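Local coordinates for cellulosomal scaffoldin anchoring protein C (Acetivibrio cellulolyticus, PDB 4UYP) that binds, through this type I cohesin domain, the dockerin of the adaptor scaffoldin ScaB and so anchors the multienzyme cellulosome to the bacterial cell surface, at residues T24-K28 / S29-A33; E78-V81 / D82-I86. All blocks are in the same frame, centred on the assembly; numbering follows the deposited sequence.

Contacts 1 and 2 are two turns of one cohesin domain, their centres about 12 Å apart on the same side of the chain's centre. Along the chain they come in series: the loop 24-33 joins strand 16-24 to strand 33-39, while contact 2, the loop 78-86, follows strand 72-78 on the way to strand 91-100. Strands 33-39 and 72-78 are antiparallel neighbours in the sheet, which brings the two loops side by side. A probable hydrogen bond from Ala79 N to Tyr32 O and another from Arg83 NH2 to Ser29 O tie them together. Both loops also touch the ScaB chain, through Tyr32 and Ala33 of contact 1 and Glu78, Ala79 and Val81 of contact 2, so they border the dockerin-binding surface.

Contact 1: residues T24-K28 / S29-A33; sequences TNVPK and SGIYA
Ile31 folds back over the turn that precedes it and lays its side chain against Pro27 and Val26. From CB the branch CG1 stands beside the backbone N and anti to the carbonyl carbon (chi1 -59°), a rotation that carries it to the proline ring, where it meets Pro27 CG at 4.0 Å and Pro27 CD slightly farther off. The chain then runs on nearly extended (chi2 170°), and its tip CD1 reaches the CG1 methyl of Val26, again at 4.0 Å. The side chain crosses both partners at about a right angle. A branched, flexible aliphatic chain suits this place, since successive carbons of one residue can cover two apolar neighbours. Val26 and Ile31 are buried, whereas Pro27 is partly exposed and packs outside the loop on Tyr123.

The backbone between these apolar side chains makes a type I beta turn from Pro27 to Gly30. Gly30 N donates to Pro27 O over 2.9 Å with an N-H...O angle of 139°, bent as is usual in so tight a turn. Lys28 and Ser29, both exposed and polar, occupy its corners. Gly30 has a positive phi; at its backbone angles a beta carbon would press on the carbonyl oxygen of Ser29, so glycine fits here. Asp90 holds the start of the loop by accepting from the backbone N of Asn25 and Val26. Farther on, Tyr32 OH is hydrogen-bonded to Asp59 of the ScaB chain, and Tyr32 and Ala33 both face Tyr122, forming a classic beta bulge where the loop enters strand 33-39 of the cohesin sheet.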
ATOM      1  N   THR C  24      10.421  18.610   0.023  1.00 10.90           N
ATOM      2  CA  THR C  24      10.653  19.917   0.692  0.50 11.94           C
ATOM      3  C   THR C  24      11.485  19.640   1.937  1.00 11.66           C
ATOM      4  O   THR C  24      11.340  18.658   2.594  1.00 12.64           O
ATOM      5  CB  THR C  24       9.273  20.612   0.947  0.50 11.23           C
ATOM      6  OG1 THR C  24       8.778  21.046  -0.349  0.50 12.43           O
ATOM      7  CG2 THR C  24       9.438  21.951   1.748  0.50 11.06           C
ATOM      8  N   ASN C  25      12.325  20.632   2.297  1.00 12.38           N
ATOM      9  CA  ASN C  25      13.233  20.516   3.480  1.00 13.44           C
ATOM     10  C   ASN C  25      14.173  19.301   3.346  1.00 10.83           C
ATOM     11  O   ASN C  25      14.437  18.505   4.281  1.00 13.49           O
ATOM     12  CB  ASN C  25      12.455  20.395   4.800  1.00 13.62           C
ATOM     13  CG  ASN C  25      11.500  21.534   5.025  1.00 16.08           C
ATOM     14  OD1 ASN C  25      11.678  22.644   4.599  1.00 19.13           O
ATOM     15  ND2 ASN C  25      10.390  21.170   5.590  1.00 20.91           N
ATOM     16  N   VAL C  26      14.681  19.136   2.102  1.00 11.08           N
ATOM     17  CA  VAL C  26      15.633  18.041   1.901  1.00 11.08           C
ATOM     18  C   VAL C  26      16.932  18.331   2.751  1.00 11.41           C
ATOM     19  O   VAL C  26      17.415  19.460   2.623  1.00 13.26           O
ATOM     20  CB  VAL C  26      15.969  17.930   0.398  1.00 11.05           C
ATOM     21  CG1 VAL C  26      17.129  16.971   0.084  1.00 11.69           C
ATOM     22  CG2 VAL C  26      14.700  17.499  -0.423  1.00 12.31           C
ATOM     23  N   PRO C  27      17.477  17.332   3.367  1.00 11.95           N
ATOM     24  CA  PRO C  27      18.692  17.584   4.195  1.00 13.14           C
ATOM     25  C   PRO C  27      19.807  17.987   3.270  1.00 14.05           C
ATOM     26  O   PRO C  27      20.118  17.349   2.255  1.00 13.15           O
ATOM     27  CB  PRO C  27      18.949  16.217   4.847  1.00 13.44           C
ATOM     28  CG  PRO C  27      18.276  15.194   3.930  1.00 15.01           C
ATOM     29  CD  PRO C  27      16.996  15.957   3.577  1.00 14.20           C
ATOM     30  N   LYS C  28      20.566  19.059   3.703  1.00 13.55           N
ATOM     31  CA  LYS C  28      21.679  19.467   2.870  1.00 14.27           C
ATOM     32  C   LYS C  28      22.847  18.471   2.807  1.00 12.38           C
ATOM     33  O   LYS C  28      23.643  18.512   1.847  1.00 14.39           O
ATOM     34  CB  LYS C  28      22.194  20.882   3.350  1.00 14.68           C
ATOM     35  CG  LYS C  28      21.016  21.883   3.362  1.00 17.88           C
ATOM     36  CD  LYS C  28      20.499  22.078   1.961  1.00 18.56           C
ATOM     37  CE  LYS C  28      19.668  23.400   1.992  1.00 23.48           C
ATOM     38  NZ  LYS C  28      18.866  23.575   0.754  1.00 27.92           N
ATOM     39  N   SER C  29      22.879  17.577   3.792  1.00 13.15           N
ATOM     40  CA  SER C  29      23.898  16.529   3.723  1.00 14.32           C
ATOM     41  C   SER C  29      23.603  15.477   2.694  1.00 13.60           C
ATOM     42  O   SER C  29      24.469  14.658   2.361  1.00 14.43           O
ATOM     43  CB  SER C  29      24.055  15.888   5.128  1.00 13.71           C
ATOM     44  OG  SER C  29      22.912  15.278   5.632  1.00 15.89           O
ATOM     45  N   GLY C  30      22.333  15.426   2.266  1.00 12.40           N
ATOM     46  CA  GLY C  30      22.031  14.586   1.093  1.00 11.65           C
ATOM     47  C   GLY C  30      21.256  13.311   1.417  1.00 11.84           C
ATOM     48  O   GLY C  30      21.523  12.629   2.431  1.00 12.68           O
ATOM     49  N   ILE C  31      20.324  12.977   0.486  1.00 10.62           N
ATOM     50  CA  ILE C  31      19.663  11.685   0.510  1.00 10.91           C
ATOM     51  C   ILE C  31      20.443  10.770  -0.425  1.00 10.95           C
ATOM     52  O   ILE C  31      20.607  11.103  -1.637  1.00 10.71           O
ATOM     53  CB  ILE C  31      18.197  11.815  -0.005  1.00 10.61           C
ATOM     54  CG1 ILE C  31      17.386  12.817   0.851  1.00 10.88           C
ATOM     55  CG2 ILE C  31      17.589  10.409  -0.001  1.00 12.21           C
ATOM     56  CD1 ILE C  31      15.978  13.156   0.196  1.00 11.17           C
ATOM     57  N   TYR C  32      21.008   9.695   0.141  1.00 10.47           N
ATOM     58  CA  TYR C  32      21.790   8.757  -0.652  1.00 10.11           C
ATOM     59  C   TYR C  32      20.931   7.698  -1.358  1.00  9.61           C
ATOM     60  O   TYR C  32      21.336   7.170  -2.401  1.00 10.09           O
ATOM     61  CB  TYR C  32      22.758   8.098   0.387  1.00 10.47           C
ATOM     62  CG  TYR C  32      23.772   7.144  -0.176  1.00 10.04           C
ATOM     63  CD1 TYR C  32      24.752   7.624  -1.090  1.00 10.82           C
ATOM     64  CD2 TYR C  32      23.793   5.807   0.135  1.00 11.48           C
ATOM     65  CE1 TYR C  32      25.739   6.758  -1.561  1.00 12.37           C
ATOM     66  CE2 TYR C  32      24.800   4.916  -0.317  1.00 10.96           C
ATOM     67  CZ  TYR C  32      25.746   5.412  -1.181  1.00 11.79           C
ATOM     68  OH  TYR C  32      26.745   4.599  -1.663  1.00 13.10           O
ATOM     69  N   ALA C  33      19.827   7.278  -0.691  1.00  9.53           N
ATOM     70  CA  ALA C  33      19.017   6.189  -1.312  1.00  9.89           C
ATOM     71  C   ALA C  33      17.611   6.385  -0.781  1.00  9.86           C
ATOM     72  O   ALA C  33      17.385   6.784   0.339  1.00 11.02           O
ATOM     73  CB  ALA C  33      19.534   4.796  -0.936  1.00 11.99           C
TER

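Contact 2: residues E78-V81 / D82-I86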
ATOM      1  N   GLU C  78      19.212   5.829  -6.097  1.00  9.74           N
ATOM      2  CA  GLU C  78      20.455   5.332  -5.468  1.00 10.33           C
ATOM      3  C   GLU C  78      21.558   6.269  -5.941  1.00  9.93           C
ATOM      4  O   GLU C  78      21.909   6.199  -7.161  1.00 10.36           O
ATOM      5  CB  GLU C  78      20.710   3.923  -5.874  1.00 11.67           C
ATOM      6  CG  GLU C  78      19.607   2.883  -5.477  1.00 11.50           C
ATOM      7  CD  GLU C  78      19.598   1.649  -6.438  1.00 13.62           C
ATOM      8  OE1 GLU C  78      19.446   1.827  -7.686  1.00 16.24           O
ATOM      9  OE2 GLU C  78      19.763   0.570  -5.785  1.00 19.23           O
ATOM     10  N   ALA C  79      22.076   7.133  -5.095  1.00  9.92           N
ATOM     11  CA  ALA C  79      23.219   7.931  -5.508  1.00 10.52           C
ATOM     12  C   ALA C  79      24.394   7.046  -5.836  1.00 10.57           C
ATOM     13  O   ALA C  79      24.505   5.945  -5.324  1.00 11.66           O
ATOM     14  CB  ALA C  79      23.592   8.830  -4.379  1.00 11.90           C
ATOM     15  N   PRO C  80      25.232   7.514  -6.737  1.00 10.55           N
ATOM     16  CA  PRO C  80      26.463   6.733  -6.967  1.00 11.21           C
ATOM     17  C   PRO C  80      27.343   6.698  -5.706  1.00 12.45           C
ATOM     18  O   PRO C  80      27.190   7.547  -4.805  1.00 13.83           O
ATOM     19  CB  PRO C  80      27.124   7.551  -8.133  1.00 11.47           C
ATOM     20  CG  PRO C  80      26.661   8.977  -7.879  1.00 11.43           C
ATOM     21  CD  PRO C  80      25.178   8.760  -7.506  1.00 11.19           C
ATOM     22  N   VAL C  81      28.294   5.762  -5.770  1.00 15.06           N
ATOM     23  CA  VAL C  81      29.069   5.471  -4.536  0.50 17.08           C
ATOM     24  C   VAL C  81      29.939   6.597  -4.086  1.00 19.56           C
ATOM     25  O   VAL C  81      30.267   6.703  -2.888  1.00 21.74           O
ATOM     26  CB  VAL C  81      29.957   4.235  -4.616  0.50 18.14           C
ATOM     27  CG1 VAL C  81      30.351   3.786  -3.196  0.50 17.99           C
ATOM     28  CG2 VAL C  81      29.227   3.123  -5.244  0.50 17.98           C
ATOM     29  N   ASP C  82      30.312   7.500  -4.998  1.00 16.79           N
ATOM     30  CA  ASP C  82      31.022   8.726  -4.682  1.00 15.90           C
ATOM     31  C   ASP C  82      30.216   9.910  -4.351  1.00 20.52           C
ATOM     32  O   ASP C  82      30.716  11.035  -4.226  1.00 24.17           O
ATOM     33  CB  ASP C  82      32.055   9.045  -5.797  1.00 17.56           C
ATOM     34  CG  ASP C  82      31.406   9.263  -7.190  1.00 21.56           C
ATOM     35  OD1 ASP C  82      30.116   9.109  -7.284  1.00 18.65           O
ATOM     36  OD2 ASP C  82      32.094   9.618  -8.191  1.00 19.48           O
ATOM     37  N   ARG C  83      28.862   9.732  -4.217  1.00 17.29           N
ATOM     38  CA  ARG C  83      28.000  10.823  -4.043  1.00 19.51           C
ATOM     39  C   ARG C  83      28.178  11.938  -5.119  1.00 19.38           C
ATOM     40  O   ARG C  83      27.759  13.111  -4.851  1.00 27.37           O
ATOM     41  CB  ARG C  83      28.117  11.404  -2.644  1.00 21.65           C
ATOM     42  CG  ARG C  83      27.883  10.531  -1.515  1.00 22.93           C
ATOM     43  CD  ARG C  83      27.530  11.672  -0.501  1.00 30.56           C
ATOM     44  NE  ARG C  83      26.968  11.043   0.549  1.00 27.29           N
ATOM     45  CZ  ARG C  83      25.820  10.951   1.203  1.00 18.64           C
ATOM     46  NH1 ARG C  83      25.773   9.721   1.708  1.00 17.56           N
ATOM     47  NH2 ARG C  83      24.875  11.841   1.600  1.00 21.58           N
ATOM     48  N   ALA C  84      28.582  11.587  -6.339  1.00 18.74           N
ATOM     49  CA  ALA C  84      28.737  12.584  -7.457  1.00 22.24           C
ATOM     50  C   ALA C  84      27.386  13.198  -7.813  1.00 26.36           C
ATOM     51  O   ALA C  84      27.302  14.330  -8.339  1.00 25.39           O
ATOM     52  CB  ALA C  84      29.417  12.004  -8.705  1.00 24.10           C
ATOM     53  N   ARG C  85      26.309  12.473  -7.504  1.00 20.31           N
ATOM     54  CA  ARG C  85      24.949  13.038  -7.647  1.00 17.37           C
ATOM     55  C   ARG C  85      24.379  12.701  -6.283  1.00 16.27           C
ATOM     56  O   ARG C  85      24.724  11.652  -5.710  1.00 15.91           O
ATOM     57  CB  ARG C  85      24.084  12.312  -8.734  1.00 17.02           C
ATOM     58  CG  ARG C  85      24.313  12.750 -10.176  1.00 20.76           C
ATOM     59  CD  ARG C  85      25.236  11.938 -10.951  1.00 17.62           C
ATOM     60  NE  ARG C  85      24.993  10.514 -10.937  1.00 13.26           N
ATOM     61  CZ  ARG C  85      25.840   9.598 -11.394  1.00 13.57           C
ATOM     62  NH1 ARG C  85      27.097   9.990 -11.901  1.00 15.77           N
ATOM     63  NH2 ARG C  85      25.531   8.322 -11.418  1.00 15.83           N
ATOM     64  N   ILE C  86      23.552  13.567  -5.772  1.00 15.49           N
ATOM     65  CA  ILE C  86      22.965  13.326  -4.434  1.00 14.70           C
ATOM     66  C   ILE C  86      21.714  14.176  -4.463  1.00 13.68           C
ATOM     67  O   ILE C  86      21.680  15.161  -5.270  1.00 17.96           O
ATOM     68  CB  ILE C  86      23.924  13.758  -3.286  1.00 16.85           C
ATOM     69  CG1 ILE C  86      23.463  13.136  -2.018  1.00 17.33           C
ATOM     70  CG2 ILE C  86      24.062  15.279  -3.344  1.00 17.82           C
ATOM     71  CD1 ILE C  86      23.868  11.735  -1.891  1.00 15.86           C
TER
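Pro80 opens a type I beta turn that ends at Arg83, and its ring lies under the guanidinium of Arg85 as the chain doubles back. An Asx turn at Asp82 is built into the same part of the cohesin domain, in the loop that follows strand 72-78.

Two hydrogen bonds set the backbone path. Arg83 N donates to Pro80 O over 2.8 Å with an N-H...O angle of 152°. In the Asx turn Ala84 N donates to Asp82 OD1 over 3.1 Å, meeting the oxygen from above the carboxylate plane. Asp82 CG sits between the backbone N and the carbonyl carbon (chi1 61°), a rotation that lets OD1 accept from the backbone N two residues ahead while lying beside Pro80 CB and CG. Proline suits the first position of the turn, where its carbonyl is needed but its missing N-H is not.

Apolar and face contacts hold the two limbs of the loop together. The Arg85 chain bends at chi2 and chi3, setting the centre of one face of its guanidinium over Pro80 CG, with CG 3.7 Å from Arg85 CZ. Nearby, Ala79 CB lies 3.3 Å from Arg85 O and 3.8 Å from Ile86 CD1; the small methyl suits this narrow place between them.

Charged ends are paired beyond the loop. Arg85 NH2 forms a salt bridge with Asp61, while Arg83 reaches backbone oxygens of Ser29 and Tyr123 through its two terminal nitrogens. Glu78 forms a salt bridge with Arg22 of the ScaB chain, and Ala79 O accepts from Arg58 of that chain, which places the loop at the dockerin interface. Over one face of the Arg83 guanidinium, toward its rim, Ile86 CD1 sits 3.4 Å above the plane.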